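Local coordinates for capsid protein (Pseudomonas phage PP7, PDB 2QUD) that self-assembles as dimers into a T=3 icosahedral capsid, packages the viral RNA genome and represses translation of the viral replicase, at residues Val39-Ser47 and Val59-Val68. Numbering follows the deposited sequence.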
loop_
_atom_site.group_PDB
_atom_site.type_symbol
_atom_site.label_atom_id
_atom_site.label_comp_id
_atom_site.label_asym_id
_atom_site.label_seq_id
_atom_site.Cartn_x
_atom_site.Cartn_y
_atom_site.Cartn_z
ATOM N N VAL A 39 -10.309 -21.983 3.230
ATOM C CA VAL A 39 -9.354 -21.568 4.233
ATOM C C VAL A 39 -8.065 -21.203 3.505
ATOM O O VAL A 39 -7.511 -22.002 2.743
ATOM C CB VAL A 39 -9.079 -22.678 5.281
ATOM C CG1 VAL A 39 -7.868 -22.360 6.121
ATOM C CG2 VAL A 39 -10.311 -22.885 6.162
ATOM N N GLY A 40 -7.613 -19.990 3.769
ATOM C CA GLY A 40 -6.356 -19.508 3.253
ATOM C C GLY A 40 -6.427 -18.751 1.947
ATOM O O GLY A 40 -5.385 -18.364 1.429
ATOM N N ARG A 41 -7.630 -18.548 1.399
ATOM C CA ARG A 41 -7.765 -17.773 0.159
ATOM C C ARG A 41 -7.294 -16.342 0.417
ATOM O O ARG A 41 -7.615 -15.745 1.454
ATOM C CB ARG A 41 -9.181 -17.729 -0.405
ATOM C CG ARG A 41 -9.633 -19.058 -0.957
ATOM C CD ARG A 41 -11.064 -19.057 -1.387
ATOM N NE ARG A 41 -11.374 -20.270 -2.136
ATOM C CZ ARG A 41 -12.510 -20.516 -2.779
ATOM N NH1 ARG A 41 -13.499 -19.644 -2.767
ATOM N NH2 ARG A 41 -12.643 -21.640 -3.488
ATOM N N LEU A 42 -6.572 -15.832 -0.572
ATOM C CA LEU A 42 -6.146 -14.418 -0.605
ATOM C C LEU A 42 -7.374 -13.539 -0.494
ATOM O O LEU A 42 -8.367 -13.788 -1.178
ATOM C CB LEU A 42 -5.428 -14.125 -1.908
ATOM C CG LEU A 42 -4.835 -12.722 -2.075
ATOM C CD1 LEU A 42 -3.705 -12.481 -1.039
ATOM C CD2 LEU A 42 -4.323 -12.590 -3.499
ATOM N N ARG A 43 -7.287 -12.529 0.392
ATOM C CA ARG A 43 -8.363 -11.614 0.738
ATOM C C ARG A 43 -7.923 -10.154 0.583
ATOM O O ARG A 43 -6.825 -9.821 1.003
ATOM C CB ARG A 43 -8.741 -11.804 2.210
ATOM C CG ARG A 43 -10.179 -11.431 2.561
ATOM C CD ARG A 43 -11.074 -12.676 2.583
ATOM N NE ARG A 43 -12.104 -12.615 3.621
ATOM C CZ ARG A 43 -12.859 -13.642 4.019
ATOM N NH1 ARG A 43 -13.760 -13.453 4.977
ATOM N NH2 ARG A 43 -12.740 -14.854 3.475
ATOM N N LEU A 44 -8.812 -9.321 0.052
ATOM C CA LEU A 44 -8.621 -7.871 0.004
ATOM C C LEU A 44 -9.862 -7.234 0.588
ATOM O O LEU A 44 -10.964 -7.456 0.104
ATOM C CB LEU A 44 -8.442 -7.382 -1.439
ATOM C CG LEU A 44 -8.307 -5.845 -1.626
ATOM C CD1 LEU A 44 -7.070 -5.279 -0.867
ATOM C CD2 LEU A 44 -8.264 -5.474 -3.106
ATOM N N THR A 45 -9.676 -6.437 1.642
ATOM C CA THR A 45 -10.759 -5.704 2.248
ATOM C C THR A 45 -10.550 -4.238 1.906
ATOM O O THR A 45 -9.421 -3.732 2.007
ATOM C CB THR A 45 -10.746 -5.944 3.769
ATOM O OG1 THR A 45 -10.846 -7.348 4.024
ATOM C CG2 THR A 45 -11.895 -5.169 4.473
ATOM N N ALA A 46 -11.639 -3.550 1.567
ATOM C CA ALA A 46 -11.577 -2.159 1.141
ATOM C C ALA A 46 -12.697 -1.318 1.776
ATOM O O ALA A 46 -13.829 -1.758 1.888
ATOM C CB ALA A 46 -11.621 -2.075 -0.372
ATOM N N SER A 47 -12.336 -0.124 2.231
ATOM C CA SER A 47 -13.329 0.824 2.744
ATOM C C SER A 47 -12.971 2.229 2.296
ATOM O O SER A 47 -11.822 2.529 2.006
ATOM C CB SER A 47 -13.487 0.779 4.254
ATOM O OG SER A 47 -12.319 1.163 4.910
ATOM N N VAL A 59 -9.277 6.151 2.619
ATOM C CA VAL A 59 -9.306 4.863 1.915
ATOM C C VAL A 59 -8.475 3.871 2.693
ATOM O O VAL A 59 -7.325 4.152 3.042
ATOM C CB VAL A 59 -8.694 4.969 0.500
ATOM C CG1 VAL A 59 -8.555 3.589 -0.128
ATOM C CG2 VAL A 59 -9.496 5.896 -0.388
ATOM N N ASN A 60 -9.062 2.723 3.031
ATOM C CA ASN A 60 -8.313 1.652 3.648
ATOM C C ASN A 60 -8.369 0.434 2.751
ATOM O O ASN A 60 -9.446 0.071 2.289
ATOM C CB ASN A 60 -8.850 1.328 5.036
ATOM C CG ASN A 60 -8.536 2.404 6.036
ATOM O OD1 ASN A 60 -9.313 3.332 6.233
ATOM N ND2 ASN A 60 -7.359 2.321 6.644
ATOM N N LEU A 61 -7.206 -0.147 2.461
ATOM C CA LEU A 61 -7.123 -1.399 1.739
ATOM C C LEU A 61 -6.300 -2.336 2.593
ATOM O O LEU A 61 -5.263 -1.944 3.087
ATOM C CB LEU A 61 -6.399 -1.210 0.418
ATOM C CG LEU A 61 -6.948 -0.176 -0.592
ATOM C CD1 LEU A 61 -6.053 -0.064 -1.883
ATOM C CD2 LEU A 61 -8.408 -0.534 -0.919
ATOM N N LYS A 62 -6.732 -3.586 2.741
ATOM C CA LYS A 62 -6.005 -4.590 3.575
ATOM C C LYS A 62 -5.920 -5.870 2.766
ATOM O O LYS A 62 -6.923 -6.530 2.526
ATOM C CB LYS A 62 -6.741 -4.854 4.891
ATOM C CG LYS A 62 -6.089 -5.853 5.860
ATOM C CD LYS A 62 -6.911 -5.891 7.167
ATOM C CE LYS A 62 -6.230 -6.646 8.286
ATOM N NZ LYS A 62 -7.059 -6.564 9.524
ATOM N N LEU A 63 -4.712 -6.194 2.332
ATOM C CA LEU A 63 -4.419 -7.456 1.646
ATOM C C LEU A 63 -3.922 -8.468 2.691
ATOM O O LEU A 63 -2.872 -8.258 3.311
ATOM C CB LEU A 63 -3.369 -7.248 0.578
ATOM C CG LEU A 63 -3.148 -8.393 -0.397
ATOM C CD1 LEU A 63 -4.390 -8.671 -1.305
ATOM C CD2 LEU A 63 -1.910 -8.165 -1.249
ATOM N N ASP A 64 -4.705 -9.544 2.854
ATOM C CA ASP A 64 -4.417 -10.620 3.794
ATOM C C ASP A 64 -3.997 -11.830 2.977
ATOM O O ASP A 64 -4.788 -12.335 2.169
ATOM C CB ASP A 64 -5.650 -10.973 4.636
ATOM C CG ASP A 64 -6.008 -9.919 5.672
ATOM O OD1 ASP A 64 -5.101 -9.331 6.286
ATOM O OD2 ASP A 64 -7.230 -9.744 5.909
ATOM N N GLN A 65 -2.758 -12.296 3.195
ATOM C CA GLN A 65 -2.252 -13.489 2.525
ATOM C C GLN A 65 -1.960 -14.566 3.588
ATOM O O GLN A 65 -0.978 -14.478 4.314
ATOM C CB GLN A 65 -1.019 -13.172 1.692
ATOM C CG GLN A 65 -0.533 -14.331 0.872
ATOM C CD GLN A 65 0.759 -14.057 0.173
ATOM O OE1 GLN A 65 0.784 -13.902 -1.047
ATOM N NE2 GLN A 65 1.859 -13.975 0.945
ATOM N N ALA A 66 -2.856 -15.544 3.696
ATOM C CA ALA A 66 -2.678 -16.646 4.624
ATOM C C ALA A 66 -1.740 -17.642 3.987
ATOM O O ALA A 66 -1.724 -17.813 2.769
ATOM C CB ALA A 66 -4.026 -17.317 4.964
ATOM N N ASP A 67 -0.977 -18.337 4.831
ATOM C CA ASP A 67 -0.128 -19.418 4.388
ATOM C C ASP A 67 -0.704 -20.722 4.928
ATOM O O ASP A 67 -0.966 -20.821 6.123
ATOM C CB ASP A 67 1.286 -19.229 4.906
ATOM C CG ASP A 67 2.284 -19.987 4.090
ATOM O OD1 ASP A 67 2.664 -19.489 3.018
ATOM O OD2 ASP A 67 2.678 -21.088 4.509
ATOM N N VAL A 68 -0.892 -21.705 4.050
ATOM C CA VAL A 68 -1.582 -22.934 4.409
ATOM C C VAL A 68 -0.627 -24.111 4.405
ATOM O O VAL A 68 0.159 -24.263 3.471
ATOM C CB VAL A 68 -2.768 -23.202 3.465
ATOM C CG1 VAL A 68 -3.374 -24.570 3.727
ATOM C CG2 VAL A 68 -3.798 -22.089 3.633
HETATM O O HOH W 1 -3.714 -16.362 0.988
HETATM O O HOH W 2 -5.826 -14.722 3.320
HETATM O O HOH W 3 -8.479 -8.512 3.832
HETATM O O HOH W 4 -11.724 3.833 5.284
#
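Arg43, Thr45 and Ser47 pair with Asp64, Lys62 and Asn60 in the antiparallel hairpin of strands 43-50 and 56-68, part of the levivirus coat-protein sheet; the axes of segments 43-47 and 59-68 run at 169° to each other. These three are hydrogen-bonded pairs, each closed by two reciprocal N-H...O=C bonds; Asp64 N to Arg43 O, for example, measures 2.8 Å at an N-H...O angle of 168°. At the non-hydrogen-bonded pairs between them, Leu44 with Leu63 and Ala46 with Leu61, CA-H groups point at carbonyl oxygens, as from Leu44 CA to Lys62 O at 3.3 Å.

Apolar contacts gather on the leucine face. Ala46 CB meets Leu61 CD2 at 3.6 Å, while Leu42 CD1 lies 3.9 Å from Leu63 CD1, the two side chains meeting at a slant. With CG anti to the backbone N (chi1 -176°), Leu42 can also lay CD1 against Gln65 CB. The second subunit covers this face: its Leu123 packs on Leu44 and its Thr104 on Leu63, and Gln65 hydrogen-bonds to its Ser99 and Ser96.

The other face carries the RNA-binding residues Arg43, Lys62 and Asp64. Arg43 and Asp64 touch through their CB atoms, but in the conformer given the bent arginine chain leads away to a salt bridge with Glu32, and Arg43 NE stays 6.1 Å from Asp64 OD2, too far for direct contact of the charges.

Beyond Arg43 direct pairing gives way to water. One water donates to Arg41 O and Asp64 O and accepts from Ala66 N; another donates to Gly40 O and Ala66 O. Gly40 CA there sits 3.6 Å from Ala66 CB. Across the polar face, a third water accepts from Thr45 OG1 at 2.6 Å and donates to both Lys62 O and Asp64 OD2.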